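Local coordinates for protein-glutamine gamma-glutamyltransferase (Pseudomonas aeruginosa PAO1, PDB 6G49), which catalyses protein cross-linking between glutamine and lysine side chains in vitro through its periplasmic domain, and is critical for the viability of the bacterium, at residues N184-A189 and G230-L235; K222-G227 and T238-C243; S93-L98 and T134-D139. One frame throughout, in Å; residues are numbered along the deposited sequence. Where two conformers were deposited one is given.

Contact 1 of 3, residues N184-A189 and G230-L235; sequences NPRARA and GVDDFL
The carboxylate of D232 takes two backbone N-H groups from the first turn of the helix that begins at P185. R186 N reaches D232 OD2 at 2.9 Å, on the syn side but tilted out of the carboxylate plane, and A187 N reaches D232 OD1 at 2.7 Å from above that plane. An aspartate of one helix thus binds the N-terminal N-H groups of another, where its negative charge probably also gains from the helix dipole. N184, at the N-cap position, makes no capping bond; its OD1 instead accepts D232 N at 3.0 Å in a nearly straight bond (170°), with the donor above the carbonyl plane. D232 is therefore held through both backbone and side chain.

Farther out, a water accepts from R186 NE and donates to D232 OD2. Chi3 of R186 (-76°) turns NE out of the extended chain. R186 NH2 meets D233 OD1 in a salt bridge of 3.4 Å, and R186 NH1 pairs with D237; D233 OD2 accepts a hydrogen bond from G227 N. The apolar part of the contact is A187 CB on V231 CG1 at 3.8 Å, with L235 CD1 slightly farther off. The segment axes pass 8.1 Å apart at 70°. Both helices also rest on helix 243-256, N184 and A187 on F252 and V231 on A249, while L235 reaches F212 of helix 201-214.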
ATOM      1  N   ASN A 184      -3.101  -8.736 -20.621  1.00 24.34           N
ATOM      2  CA  ASN A 184      -3.437  -9.590 -19.469  1.00 23.70           C
ATOM      3  C   ASN A 184      -4.784 -10.258 -19.571  1.00 26.92           C
ATOM      4  O   ASN A 184      -5.597 -10.246 -18.641  1.00 25.75           O
ATOM      5  CB  ASN A 184      -3.271  -8.793 -18.167  1.00 25.63           C
ATOM      6  CG  ASN A 184      -1.855  -8.338 -17.961  1.00 23.75           C
ATOM      7  OD1 ASN A 184      -0.929  -9.189 -17.882  1.00 24.27           O
ATOM      8  ND2 ASN A 184      -1.642  -7.022 -17.916  1.00 23.91           N
ATOM      9  N   PRO A 185      -5.082 -10.952 -20.706  1.00 25.42           N
ATOM     10  CA  PRO A 185      -6.362 -11.620 -20.860  1.00 27.52           C
ATOM     11  C   PRO A 185      -6.582 -12.757 -19.844  1.00 23.90           C
ATOM     12  O   PRO A 185      -7.699 -13.006 -19.427  1.00 30.18           O
ATOM     13  CB  PRO A 185      -6.257 -12.185 -22.298  1.00 29.60           C
ATOM     14  CG  PRO A 185      -4.767 -12.372 -22.533  1.00 28.05           C
ATOM     15  CD  PRO A 185      -4.160 -11.148 -21.848  1.00 27.23           C
ATOM     16  N   ARG A 186      -5.508 -13.439 -19.427  1.00 26.45           N
ATOM     17  CA  ARG A 186      -5.683 -14.543 -18.486  1.00 25.18           C
ATOM     18  C   ARG A 186      -6.191 -14.014 -17.125  1.00 24.94           C
ATOM     19  O   ARG A 186      -7.010 -14.613 -16.466  1.00 25.02           O
ATOM     20  CB  ARG A 186      -4.427 -15.418 -18.392  1.00 28.61           C
ATOM     21  CG  ARG A 186      -4.147 -16.228 -19.665  1.00 34.29           C
ATOM     22  CD  ARG A 186      -2.911 -17.129 -19.497  1.00 35.07           C
ATOM     23  NE  ARG A 186      -1.635 -16.420 -19.572  1.00 35.08           N
ATOM     24  CZ  ARG A 186      -0.449 -16.878 -19.151  1.00 36.03           C
ATOM     25  NH1 ARG A 186      -0.352 -18.067 -18.556  1.00 35.15           N
ATOM     26  NH2 ARG A 186       0.627 -16.135 -19.340  1.00 38.32           N
ATOM     27  N   ALA A 187      -5.616 -12.898 -16.672  1.00 24.68           N
ATOM     28  CA  ALA A 187      -6.011 -12.331 -15.412  1.00 23.67           C
ATOM     29  C   ALA A 187      -7.453 -11.815 -15.461  1.00 23.85           C
ATOM     30  O   ALA A 187      -8.194 -11.954 -14.460  1.00 23.86           O
ATOM     31  CB  ALA A 187      -5.031 -11.240 -15.025  1.00 24.21           C
ATOM     32  N   ARG A 188      -7.856 -11.256 -16.619  1.00 24.25           N
ATOM     33  CA  ARG A 188      -9.222 -10.827 -16.814  0.50 24.42           C
ATOM     34  C   ARG A 188     -10.161 -12.033 -16.761  1.00 25.87           C
ATOM     35  O   ARG A 188     -11.229 -11.977 -16.149  1.00 26.87           O
ATOM     36  CB  ARG A 188      -9.367 -10.053 -18.125  0.50 23.86           C
ATOM     37  CG  ARG A 188      -8.875  -8.615 -18.076  0.50 24.79           C
ATOM     38  CD  ARG A 188      -8.913  -8.034 -19.476  0.50 27.19           C
ATOM     39  NE  ARG A 188      -7.723  -7.261 -19.770  0.50 25.23           N
ATOM     40  CZ  ARG A 188      -7.609  -5.950 -19.570  0.50 27.65           C
ATOM     41  NH1 ARG A 188      -8.683  -5.209 -19.319  0.50 30.19           N
ATOM     42  NH2 ARG A 188      -6.416  -5.383 -19.610  0.50 19.36           N
ATOM     43  N   ALA A 189      -9.746 -13.160 -17.367  1.00 26.18           N
ATOM     44  CA  ALA A 189     -10.579 -14.405 -17.296  1.00 29.62           C
ATOM     45  C   ALA A 189     -10.744 -14.898 -15.850  1.00 27.62           C
ATOM     46  O   ALA A 189     -11.814 -15.293 -15.410  1.00 29.74           O
ATOM     47  CB  ALA A 189      -9.961 -15.490 -18.175  1.00 31.64           C
ATOM     48  N   GLY A 230       2.294  -8.744 -18.125  1.00 25.75           N
ATOM     49  CA  GLY A 230       3.068  -8.921 -16.890  1.00 28.04           C
ATOM     50  C   GLY A 230       2.261  -9.502 -15.743  1.00 25.13           C
ATOM     51  O   GLY A 230       2.778 -10.223 -14.864  1.00 24.11           O
ATOM     52  N   VAL A 231       0.991  -9.116 -15.626  1.00 23.57           N
ATOM     53  CA  VAL A 231       0.168  -9.647 -14.574  1.00 21.06           C
ATOM     54  C   VAL A 231      -0.067 -11.141 -14.838  1.00 24.91           C
ATOM     55  O   VAL A 231       0.023 -11.972 -13.935  1.00 22.06           O
ATOM     56  CB  VAL A 231      -1.156  -8.870 -14.435  1.00 22.61           C
ATOM     57  CG1 VAL A 231      -2.106  -9.487 -13.432  1.00 22.46           C
ATOM     58  CG2 VAL A 231      -0.863  -7.421 -14.089  1.00 24.08           C
ATOM     59  N   ASP A 232      -0.445 -11.503 -16.067  1.00 23.81           N
ATOM     60  CA  ASP A 232      -0.642 -12.943 -16.416  1.00 25.28           C
ATOM     61  C   ASP A 232       0.645 -13.735 -16.116  1.00 24.61           C
ATOM     62  O   ASP A 232       0.543 -14.829 -15.554  1.00 24.87           O
ATOM     63  CB  ASP A 232      -0.963 -13.077 -17.911  1.00 24.87           C
ATOM     64  CG  ASP A 232      -2.361 -12.670 -18.315  1.00 30.83           C
ATOM     65  OD1 ASP A 232      -3.089 -12.154 -17.437  1.00 26.97           O
ATOM     66  OD2 ASP A 232      -2.711 -12.851 -19.564  1.00 28.90           O
ATOM     67  N   ASP A 233       1.771 -13.225 -16.592  1.00 27.38           N
ATOM     68  CA  ASP A 233       3.075 -13.941 -16.485  1.00 27.97           C
ATOM     69  C   ASP A 233       3.386 -14.226 -15.005  1.00 28.47           C
ATOM     70  O   ASP A 233       3.787 -15.340 -14.602  1.00 28.72           O
ATOM     71  CB  ASP A 233       4.197 -13.196 -17.201  1.00 28.10           C
ATOM     72  CG  ASP A 233       4.023 -13.144 -18.722  1.00 29.44           C
ATOM     73  OD1 ASP A 233       3.153 -13.861 -19.241  1.00 31.40           O
ATOM     74  OD2 ASP A 233       4.685 -12.295 -19.322  1.00 31.37           O
ATOM     75  N   PHE A 234       3.188 -13.216 -14.156  1.00 24.76           N
ATOM     76  CA  PHE A 234       3.389 -13.372 -12.729  1.00 23.32           C
ATOM     77  C   PHE A 234       2.386 -14.343 -12.128  1.00 25.66           C
ATOM     78  O   PHE A 234       2.766 -15.251 -11.399  1.00 24.27           O
ATOM     79  CB  PHE A 234       3.374 -12.011 -12.020  1.00 23.57           C
ATOM     80  CG  PHE A 234       3.243 -12.142 -10.529  1.00 21.50           C
ATOM     81  CD1 PHE A 234       4.322 -12.581  -9.746  1.00 21.07           C
ATOM     82  CD2 PHE A 234       2.081 -11.773  -9.877  1.00 21.09           C
ATOM     83  CE1 PHE A 234       4.185 -12.708  -8.371  1.00 21.94           C
ATOM     84  CE2 PHE A 234       1.940 -11.889  -8.502  1.00 20.23           C
ATOM     85  CZ  PHE A 234       3.014 -12.329  -7.730  1.00 19.96           C
ATOM     86  N   LEU A 235       1.077 -14.185 -12.362  1.00 21.93           N
ATOM     87  CA  LEU A 235       0.091 -15.020 -11.648  1.00 22.62           C
ATOM     88  C   LEU A 235       0.121 -16.506 -12.079  1.00 24.78           C
ATOM     89  O   LEU A 235      -0.286 -17.321 -11.305  1.00 25.18           O
ATOM     90  CB  LEU A 235      -1.324 -14.497 -11.908  1.00 22.92           C
ATOM     91  CG  LEU A 235      -1.673 -13.217 -11.179  1.00 25.73           C
ATOM     92  CD1 LEU A 235      -3.053 -12.713 -11.617  1.00 25.95           C
ATOM     93  CD2 LEU A 235      -1.625 -13.447  -9.671  1.00 26.13           C
TER
HETATM   94  O   HOH W   1       1.215  -6.135 -17.129  1.00 28.76           O
HETATM   95  O   HOH W   2      -1.088 -14.025 -21.197  1.00 34.58           O

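Contact 2 of 3, residues K222-G227 and T238-C243; sequences KPPATG and TRSGFC
S240 OG lies anti to the backbone N (chi1 178°), which sets it against the ring of P224, 3.2 Å from P224 CD. T238 OG1 stands between its own N and carbonyl carbon (chi1 72°), while CG2 is anti to the carbonyl carbon. From there T238 OG1 meets a water at 2.8 Å and accepts a weak bond from S240 N at 3.4 Å.

That water joins the two segments, which share no direct hydrogen bond: it gives its protons to P224 O at 3.0 Å and S240 O at 2.6 Å and accepts from T238 OG1. The remaining contact is made by proline carbons. P224 CG lies 4.0 Å from T238 CB and 3.8 Å from S240 CB, and P223 CB approaches G241 CA to 3.6 Å in the short strand 240-241, which pairs in parallel with 218-219.

The strand leads through F242, whose ring stacks on Y219, to C243, the probable nucleophile, at the start of helix 243-256. The two prolines have no N-H to donate, and the link found here runs from P224 O through one water to S240 O and T238 OG1. The chemistry is thus proline carbons against serine, threonine and G241 CA, plus a water bridge, with the strand side lying just before C243.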
ATOM      1  N   LYS A 222      14.735 -10.711  -6.210  1.00 26.41           N
ATOM      2  CA  LYS A 222      15.241 -10.887  -7.541  1.00 33.38           C
ATOM      3  C   LYS A 222      14.223 -11.648  -8.346  1.00 32.12           C
ATOM      4  O   LYS A 222      14.447 -12.754  -8.796  1.00 31.57           O
ATOM      5  CB  LYS A 222      16.628 -11.550  -7.501  1.00 45.78           C
ATOM      6  CG  LYS A 222      17.742 -10.615  -7.035  1.00 61.64           C
ATOM      7  CD  LYS A 222      19.102 -10.867  -7.678  1.00 86.64           C
ATOM      8  CE  LYS A 222      19.864  -9.596  -8.007  1.00 99.08           C
ATOM      9  NZ  LYS A 222      19.886  -8.639  -6.872  1.00102.30           N
ATOM     10  N   PRO A 223      13.037 -11.043  -8.573  1.00 32.46           N
ATOM     11  CA  PRO A 223      12.017 -11.679  -9.367  1.00 38.18           C
ATOM     12  C   PRO A 223      12.410 -11.838 -10.827  1.00 38.17           C
ATOM     13  O   PRO A 223      13.074 -10.991 -11.411  1.00 36.32           O
ATOM     14  CB  PRO A 223      10.819 -10.733  -9.319  1.00 39.07           C
ATOM     15  CG  PRO A 223      11.369  -9.415  -8.828  1.00 39.59           C
ATOM     16  CD  PRO A 223      12.697  -9.674  -8.149  1.00 36.75           C
ATOM     17  N   PRO A 224      11.944 -12.919 -11.450  1.00 37.30           N
ATOM     18  CA  PRO A 224      12.146 -13.124 -12.876  1.00 40.00           C
ATOM     19  C   PRO A 224      11.411 -12.058 -13.703  1.00 40.04           C
ATOM     20  O   PRO A 224      10.371 -11.516 -13.307  1.00 32.68           O
ATOM     21  CB  PRO A 224      11.577 -14.514 -13.182  1.00 44.28           C
ATOM     22  CG  PRO A 224      10.998 -15.037 -11.879  1.00 39.71           C
ATOM     23  CD  PRO A 224      11.220 -14.012 -10.801  1.00 41.33           C
ATOM     24  N   ALA A 225      12.021 -11.718 -14.835  1.00 41.85           N
ATOM     25  CA  ALA A 225      11.448 -10.799 -15.800  1.00 41.26           C
ATOM     26  C   ALA A 225      10.147 -11.383 -16.367  1.00 39.35           C
ATOM     27  O   ALA A 225       9.913 -12.625 -16.476  1.00 40.83           O
ATOM     28  CB  ALA A 225      12.471 -10.520 -16.880  1.00 50.50           C
ATOM     29  N   THR A 226       9.211 -10.479 -16.649  1.00 36.94           N
ATOM     30  CA  THR A 226       7.961 -10.850 -17.318  1.00 34.75           C
ATOM     31  C   THR A 226       7.903 -10.112 -18.657  1.00 42.98           C
ATOM     32  O   THR A 226       8.610  -9.142 -18.835  1.00 40.56           O
ATOM     33  CB  THR A 226       6.739 -10.483 -16.461  1.00 39.46           C
ATOM     34  OG1 THR A 226       6.799  -9.091 -16.161  1.00 41.12           O
ATOM     35  CG2 THR A 226       6.679 -11.212 -15.140  1.00 39.76           C
ATOM     36  N   GLY A 227       7.017 -10.578 -19.540  1.00 43.26           N
ATOM     37  CA  GLY A 227       6.758  -9.979 -20.827  1.00 45.90           C
ATOM     38  C   GLY A 227       5.665  -8.935 -20.719  1.00 42.93           C
ATOM     39  O   GLY A 227       5.367  -8.434 -19.633  1.00 41.85           O
ATOM     40  N   THR A 238       5.404 -17.434 -13.717  1.00 25.32           N
ATOM     41  CA  THR A 238       6.563 -17.346 -12.839  1.00 26.84           C
ATOM     42  C   THR A 238       6.147 -17.595 -11.382  1.00 30.09           C
ATOM     43  O   THR A 238       6.940 -18.131 -10.590  1.00 26.52           O
ATOM     44  CB  THR A 238       7.336 -16.036 -13.006  1.00 29.39           C
ATOM     45  OG1 THR A 238       6.542 -14.969 -12.441  1.00 26.94           O
ATOM     46  CG2 THR A 238       7.719 -15.743 -14.435  1.00 31.17           C
ATOM     47  N   ARG A 239       4.975 -17.071 -10.959  1.00 25.23           N
ATOM     48  CA  ARG A 239       4.568 -17.041  -9.553  1.00 21.20           C
ATOM     49  C   ARG A 239       5.697 -16.606  -8.646  1.00 21.82           C
ATOM     50  O   ARG A 239       5.846 -17.104  -7.525  1.00 25.11           O
ATOM     51  CB  ARG A 239       3.957 -18.365  -9.117  1.00 26.91           C
ATOM     52  CG  ARG A 239       2.691 -18.717  -9.850  1.00 26.40           C
ATOM     53  CD  ARG A 239       2.023 -19.919  -9.227  1.00 29.94           C
ATOM     54  NE  ARG A 239       0.684 -20.209  -9.693  1.00 31.43           N
ATOM     55  CZ  ARG A 239       0.411 -20.791 -10.854  1.00 38.38           C
ATOM     56  NH1 ARG A 239       1.396 -21.063 -11.684  1.00 39.88           N
ATOM     57  NH2 ARG A 239      -0.844 -21.022 -11.211  1.00 34.98           N
ATOM     58  N   SER A 240       6.439 -15.591  -9.070  1.00 20.95           N
ATOM     59  CA  SER A 240       7.578 -15.123  -8.316  1.00 22.92           C
ATOM     60  C   SER A 240       7.693 -13.612  -8.432  1.00 21.59           C
ATOM     61  O   SER A 240       7.706 -13.078  -9.564  1.00 22.85           O
ATOM     62  CB  SER A 240       8.868 -15.782  -8.812  1.00 24.33           C
ATOM     63  OG  SER A 240       9.986 -15.279  -8.100  1.00 24.74           O
ATOM     64  N   GLY A 241       7.828 -12.944  -7.312  1.00 22.26           N
ATOM     65  CA  GLY A 241       7.904 -11.477  -7.332  1.00 23.44           C
ATOM     66  C   GLY A 241       8.191 -10.885  -5.975  1.00 21.82           C
ATOM     67  O   GLY A 241       8.336 -11.587  -4.953  1.00 22.18           O
ATOM     68  N   PHE A 242       8.196  -9.548  -5.914  1.00 20.29           N
ATOM     69  CA  PHE A 242       8.267  -8.819  -4.703  1.00 20.21           C
ATOM     70  C   PHE A 242       6.917  -8.103  -4.496  1.00 19.74           C
ATOM     71  O   PHE A 242       5.946  -8.423  -5.161  1.00 20.13           O
ATOM     72  CB  PHE A 242       9.498  -7.908  -4.705  1.00 21.97           C
ATOM     73  CG  PHE A 242       9.932  -7.388  -3.368  1.00 21.09           C
ATOM     74  CD1 PHE A 242      10.329  -8.276  -2.358  1.00 23.40           C
ATOM     75  CD2 PHE A 242       9.990  -6.027  -3.069  1.00 21.53           C
ATOM     76  CE1 PHE A 242      10.763  -7.793  -1.139  1.00 23.49           C
ATOM     77  CE2 PHE A 242      10.416  -5.563  -1.833  1.00 26.21           C
ATOM     78  CZ  PHE A 242      10.767  -6.464  -0.847  1.00 24.66           C
ATOM     79  N   CYS A 243       6.836  -7.210  -3.515  1.00 21.31           N
ATOM     80  CA  CYS A 243       5.487  -6.758  -3.063  1.00 22.31           C
ATOM     81  C   CYS A 243       4.720  -6.089  -4.203  1.00 20.52           C
ATOM     82  O   CYS A 243       3.506  -6.248  -4.223  1.00 23.57           O
ATOM     83  CB  CYS A 243       5.550  -5.823  -1.873  1.00 23.82           C
ATOM     84  SG  CYS A 243       6.683  -4.442  -2.115  1.00 23.53           S
TER
HETATM   85  O   HOH W   3       7.880 -12.575 -12.116  1.00 32.16           O

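Contact 3 of 3, residues S93-L98 and T134-D139; sequences SGEDAL and TRLMSD
G94 and L136 meet where a loop makes a single beta bridge, S93 with M137, just beyond the end of edge strand 134-136 in the TgpA N-terminal region. The main bond runs from G94 N to L136 O at 2.8 Å, with an N-H...O angle of 153° and the donor tilted slightly from the carbonyl plane. A CA-H...O contact accompanies it, G94 CA lying 3.5 Å from M137 O.

S93 OG, anti to its backbone N (chi1 -178°), accepts two weak bonds: one from E95 N, at the centre of an inverse gamma turn whose own weak bond is D96 N to G94 O, and one from R135 NH1 at 3.3 Å, strongly bent at 128°. R135 CD also comes within 3.7 Å of S93 OG. S138 OG, in a buried residue, is hydrogen-bonded to Q91 OE1 and to W92 N, and the backbones of S138 and W92 are bonded as well.

E95 finds its strongest polar partner in Q128, whose NE2 bonds E95 OE1. The E95 side chain crosses that of L136 at about a right angle, and the same oxygen rests against the leucine's methyl, E95 OE1 to L136 CD2 3.7 Å.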
ATOM      1  N   SER A  93      -9.132  17.351  -1.515  1.00 44.25           N
ATOM      2  CA  SER A  93      -9.112  17.259  -0.044  1.00 44.76           C
ATOM      3  C   SER A  93      -9.848  16.003   0.444  1.00 45.01           C
ATOM      4  O   SER A  93     -10.869  15.596  -0.124  1.00 41.94           O
ATOM      5  CB  SER A  93      -9.681  18.505   0.596  1.00 43.35           C
ATOM      6  OG  SER A  93      -9.607  18.389   2.014  1.00 50.01           O
ATOM      7  N   GLY A  94      -9.298  15.347   1.484  1.00 36.06           N
ATOM      8  CA  GLY A  94      -9.993  14.256   2.181  1.00 40.10           C
ATOM      9  C   GLY A  94     -10.323  14.583   3.638  1.00 44.88           C
ATOM     10  O   GLY A  94     -10.813  13.734   4.343  1.00 38.26           O
ATOM     11  N   GLU A  95     -10.101  15.829   4.080  1.00 53.01           N
ATOM     12  CA  GLU A  95     -10.289  16.261   5.465  0.61 57.72           C
ATOM     13  C   GLU A  95     -11.742  16.733   5.678  1.00 56.12           C
ATOM     14  O   GLU A  95     -11.949  17.917   5.903  1.00 62.85           O
ATOM     15  CB  GLU A  95      -9.258  17.368   5.732  0.61 53.81           C
ATOM     16  CG  GLU A  95      -9.145  17.800   7.187  0.61 52.74           C
ATOM     17  CD  GLU A  95      -8.628  16.743   8.146  0.61 48.64           C
ATOM     18  OE1 GLU A  95      -8.329  15.627   7.708  0.61 34.07           O
ATOM     19  OE2 GLU A  95      -8.557  17.039   9.340  0.61 48.83           O
ATOM     20  N   ASP A  96     -12.722  15.828   5.579  1.00 55.29           N
ATOM     21  CA  ASP A  96     -14.154  16.121   5.802  1.00 59.07           C
ATOM     22  C   ASP A  96     -14.837  14.818   6.243  1.00 66.64           C
ATOM     23  O   ASP A  96     -14.263  13.727   6.086  1.00 50.77           O
ATOM     24  CB  ASP A  96     -14.819  16.808   4.591  1.00 61.48           C
ATOM     25  CG  ASP A  96     -14.544  16.230   3.199  1.00 74.59           C
ATOM     26  OD1 ASP A  96     -14.342  14.985   3.059  1.00 73.73           O
ATOM     27  OD2 ASP A  96     -14.554  17.029   2.247  1.00 86.47           O
ATOM     28  N   ALA A  97     -16.057  14.943   6.788  1.00 71.82           N
ATOM     29  CA  ALA A  97     -16.787  13.839   7.416  1.00 66.48           C
ATOM     30  C   ALA A  97     -17.368  12.864   6.380  1.00 71.03           C
ATOM     31  O   ALA A  97     -17.565  11.683   6.693  1.00 79.73           O
ATOM     32  CB  ALA A  97     -17.865  14.392   8.313  1.00 75.61           C
ATOM     33  N   LEU A  98     -17.656  13.330   5.157  1.00 70.76           N
ATOM     34  CA  LEU A  98     -18.046  12.400   4.063  1.00 73.30           C
ATOM     35  C   LEU A  98     -16.839  11.530   3.684  1.00 78.07           C
ATOM     36  O   LEU A  98     -16.965  10.395   3.193  1.00 65.04           O
ATOM     37  CB  LEU A  98     -18.567  13.185   2.851  0.50 64.75           C
ATOM     38  CG  LEU A  98     -17.519  13.977   2.075  0.50 55.15           C
ATOM     39  CD1 LEU A  98     -16.910  13.146   0.957  0.50 48.54           C
ATOM     40  CD2 LEU A  98     -18.129  15.254   1.522  0.50 59.43           C
ATOM     41  N   THR A 134       0.507  20.594   5.248  1.00 26.63           N
ATOM     42  CA  THR A 134       0.264  19.168   4.835  1.00 25.98           C
ATOM     43  C   THR A 134      -1.212  18.866   5.003  1.00 26.19           C
ATOM     44  O   THR A 134      -1.790  19.161   6.012  1.00 26.93           O
ATOM     45  CB  THR A 134       1.142  18.208   5.644  1.00 24.11           C
ATOM     46  OG1 THR A 134       2.512  18.524   5.466  1.00 24.83           O
ATOM     47  CG2 THR A 134       0.960  16.746   5.247  1.00 23.84           C
ATOM     48  N   ARG A 135      -1.835  18.211   4.018  1.00 24.60           N
ATOM     49  CA  ARG A 135      -3.219  17.925   4.043  1.00 22.68           C
ATOM     50  C   ARG A 135      -3.482  16.436   3.802  1.00 24.47           C
ATOM     51  O   ARG A 135      -2.777  15.854   2.960  1.00 24.81           O
ATOM     52  CB  ARG A 135      -3.872  18.667   2.878  1.00 31.21           C
ATOM     53  CG  ARG A 135      -5.384  18.594   2.868  1.00 49.20           C
ATOM     54  CD  ARG A 135      -6.004  19.382   1.707  1.00 66.64           C
ATOM     55  NE  ARG A 135      -5.935  20.837   1.850  1.00 74.86           N
ATOM     56  CZ  ARG A 135      -6.889  21.607   2.383  1.00 85.85           C
ATOM     57  NH1 ARG A 135      -7.892  21.066   3.058  1.00 77.76           N
ATOM     58  NH2 ARG A 135      -6.828  22.919   2.239  1.00 80.51           N
ATOM     59  N   LEU A 136      -4.488  15.887   4.485  1.00 24.39           N
ATOM     60  CA  LEU A 136      -4.974  14.554   4.195  1.00 24.84           C
ATOM     61  C   LEU A 136      -5.796  14.642   2.912  1.00 24.84           C
ATOM     62  O   LEU A 136      -6.809  15.367   2.850  1.00 26.51           O
ATOM     63  CB  LEU A 136      -5.808  14.035   5.351  1.00 27.19           C
ATOM     64  CG  LEU A 136      -6.319  12.615   5.202  1.00 25.49           C
ATOM     65  CD1 LEU A 136      -5.190  11.630   5.347  1.00 24.54           C
ATOM     66  CD2 LEU A 136      -7.443  12.329   6.192  1.00 26.01           C
ATOM     67  N   MET A 137      -5.368  13.918   1.887  1.00 23.30           N
ATOM     68  CA  MET A 137      -6.024  14.003   0.571  1.00 23.44           C
ATOM     69  C   MET A 137      -7.135  12.948   0.467  1.00 24.96           C
ATOM     70  O   MET A 137      -7.370  12.125   1.380  1.00 23.60           O
ATOM     71  CB  MET A 137      -4.983  13.874  -0.550  1.00 24.50           C
ATOM     72  CG  MET A 137      -3.809  14.825  -0.460  1.00 25.66           C
ATOM     73  SD  MET A 137      -4.367  16.579  -0.349  1.00 28.38           S
ATOM     74  CE  MET A 137      -4.781  16.777  -2.086  1.00 31.12           C
ATOM     75  N   SER A 138      -7.856  12.962  -0.670  1.00 25.00           N
ATOM     76  CA  SER A 138      -9.026  12.157  -0.885  1.00 28.54           C
ATOM     77  C   SER A 138      -8.712  10.651  -0.853  1.00 28.58           C
ATOM     78  O   SER A 138      -9.613   9.884  -0.540  1.00 29.03           O
ATOM     79  CB  SER A 138      -9.721  12.507  -2.229  1.00 22.95           C
ATOM     80  OG  SER A 138      -8.818  12.772  -3.292  1.00 30.51           O
ATOM     81  N   ASP A 139      -7.446  10.266  -1.120  1.00 23.53           N
ATOM     82  CA  ASP A 139      -7.029   8.867  -1.090  1.00 23.60           C
ATOM     83  C   ASP A 139      -6.336   8.521   0.248  1.00 25.10           C
ATOM     84  O   ASP A 139      -5.578   7.514   0.315  1.00 24.22           O
ATOM     85  CB  ASP A 139      -6.132   8.559  -2.283  1.00 21.28           C
ATOM     86  CG  ASP A 139      -4.775   9.240  -2.216  1.00 20.54           C
ATOM     87  OD1 ASP A 139      -4.682  10.268  -1.447  1.00 23.08           O
ATOM     88  OD2 ASP A 139      -3.844   8.817  -2.937  1.00 23.79           O
TER

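From the N terminus, contact 3 comes first: it closes a helix-free loop, tying the segment between strands 86-87 and 100-101 to strand 134-136, and is complete before contact 1 opens at 184. Contacts 1 and 2 then cross, their segments alternating in the order 184-189, 222-227, 230-235, 238-243. Contact 1 spans a largely helical stretch and joins helix 185-197 to helix 230-238; contact 2 spans little more than helix 230-238 and joins the loop after strand 218-219 to strand 240-241. Their centres are 13 Å apart and they touch, D233 O lying 2.8 Å from T238 N, a probable hydrogen bond. Contact 3 lies opposite contact 2 across the chain's centre, nearest atoms about 17 Å apart.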